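PDB 3DNF: 4-hydroxy-3-methylbut-2-enyl diphosphate reductase from Aquifex aeolicus, which catalyses the last step of the non-mevalonate isoprenoid pathway, reducing (E)-4-hydroxy-3-methylbut-2-enyl diphosphate to isopentenyl and dimethylallyl diphosphate with an iron-sulfur cluster. Local coordinates for the interface of chains A and B. Coordinates in Å, arbitrary orientation; residue numbers count along the deposited sequence, not the author numbering. Chains: chain A/B, 4-hydroxy-3-methylbut-2-enyl diphosphate reductase.

The interface of chains A and B. Residues chain A 169, 172-173, 190; chain B 177, 181.
B:Leu181 pushes its isobutyl group against A:Glu169, A:Phe172 and A:Lys173 of the partner's helix 169-182, a compact example of how a two-fold helix pairing combines a leucine contact with a water-bridged polar group at its border. From CB, the stem of the side chain, CG is turned away from the leucine's own carbonyl carbon (chi1 -69°), which carries the branch point towards chain A. There CG of B:Leu181 comes beside CB of A:Lys173, 4.2 Å away, and the two methyls part. CD1 of B:Leu181 lies 4.0 Å from the same CB of A:Lys173 and also approaches the carboxylate oxygen OE1 of A:Glu169. CD2 of B:Leu181 turns to the backbone O of A:Glu169, 3.7 Å away. The same leucine methyl meets A:Phe172 in the plane of its ring, at the edge.

The extended side chain of A:Lys173 runs across B:Leu181 at nearly a right angle. Its methylenes serve as an apolar strip: CB and CD border the leucine methyl CD1, while CG of A:Lys173 rests 3.6 Å from CA of B:Gly177, where the absence of a side chain on the glycine probably allows the methylene to approach its backbone.

At the border, one water joins both chains. The water oxygen lies 2.8 Å from the backbone O of B:Leu181. It also contacts the carboxylate OE2 of A:Glu169 and accepts a moderately bent hydrogen bond (151° at H) from the amide ND2 of A:Asn190. An alanine in place of B:Leu181 would probably open a gap beside the A:Phe172 edge and cost CB and CD of A:Lys173 their contact with the leucine methyl.

Centred about 14 Å from the likely proton donor A:Glu126 and repeated with the chains exchanged, this patch helps hold together the two-fold pair in the crystal, possibly also a dimer in solution.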
loop_
_atom_site.group_PDB
_atom_site.type_symbol
_atom_site.label_atom_id
_atom_site.label_comp_id
_atom_site.label_asym_id
_atom_site.label_seq_id
_atom_site.Cartn_x
_atom_site.Cartn_y
_atom_site.Cartn_z
ATOM N N GLU A 169 5.883 -1.268 11.082
ATOM C CA GLU A 169 5.395 -1.744 9.776
ATOM C C GLU A 169 3.878 -1.783 9.628
ATOM O O GLU A 169 3.359 -1.515 8.557
ATOM C CB GLU A 169 5.944 -3.124 9.454
ATOM C CG GLU A 169 7.419 -3.175 9.144
ATOM C CD GLU A 169 7.815 -4.499 8.506
ATOM O OE1 GLU A 169 7.019 -5.459 8.539
ATOM O OE2 GLU A 169 8.920 -4.580 7.940
ATOM N N PHE A 172 2.537 1.603 9.002
ATOM C CA PHE A 172 3.047 2.065 7.707
ATOM C C PHE A 172 2.212 1.447 6.556
ATOM O O PHE A 172 1.764 2.173 5.660
ATOM C CB PHE A 172 4.528 1.718 7.545
ATOM C CG PHE A 172 5.145 2.289 6.292
ATOM C CD1 PHE A 172 5.311 3.667 6.133
ATOM C CD2 PHE A 172 5.544 1.419 5.270
ATOM C CE1 PHE A 172 5.917 4.202 4.957
ATOM C CE2 PHE A 172 6.107 1.940 4.072
ATOM C CZ PHE A 172 6.305 3.327 3.932
ATOM N N LYS A 173 1.985 0.137 6.619
ATOM C CA LYS A 173 1.173 -0.584 5.634
ATOM C C LYS A 173 -0.230 0.046 5.571
ATOM O O LYS A 173 -0.826 0.198 4.493
ATOM C CB LYS A 173 1.080 -2.073 6.038
ATOM C CG LYS A 173 0.164 -2.933 5.192
ATOM C CD LYS A 173 0.170 -4.353 5.707
ATOM C CE LYS A 173 -0.761 -5.245 4.923
ATOM N NZ LYS A 173 -0.657 -6.668 5.349
ATOM N N ASN A 190 10.192 2.827 0.804
ATOM C CA ASN A 190 10.204 2.192 2.132
ATOM C C ASN A 190 11.581 2.394 2.740
ATOM O O ASN A 190 12.546 1.717 2.363
ATOM C CB ASN A 190 9.789 0.717 2.070
ATOM C CG ASN A 190 9.714 0.091 3.443
ATOM O OD1 ASN A 190 10.178 0.693 4.414
ATOM N ND2 ASN A 190 9.096 -1.073 3.550
ATOM N N GLY B 177 -0.298 -2.254 0.471
ATOM C CA GLY B 177 0.388 -2.121 1.743
ATOM C C GLY B 177 1.406 -3.234 1.912
ATOM O O GLY B 177 2.536 -2.992 2.312
ATOM N N LEU B 181 5.832 -3.126 1.973
ATOM C CA LEU B 181 6.668 -3.563 3.103
ATOM C C LEU B 181 7.862 -4.368 2.636
ATOM O O LEU B 181 8.869 -4.462 3.339
ATOM C CB LEU B 181 5.836 -4.402 4.083
ATOM C CG LEU B 181 4.755 -3.642 4.871
ATOM C CD1 LEU B 181 4.177 -4.572 5.953
ATOM C CD2 LEU B 181 5.321 -2.382 5.498
HETATM O O HOH W 1 9.278 -2.925 5.605
#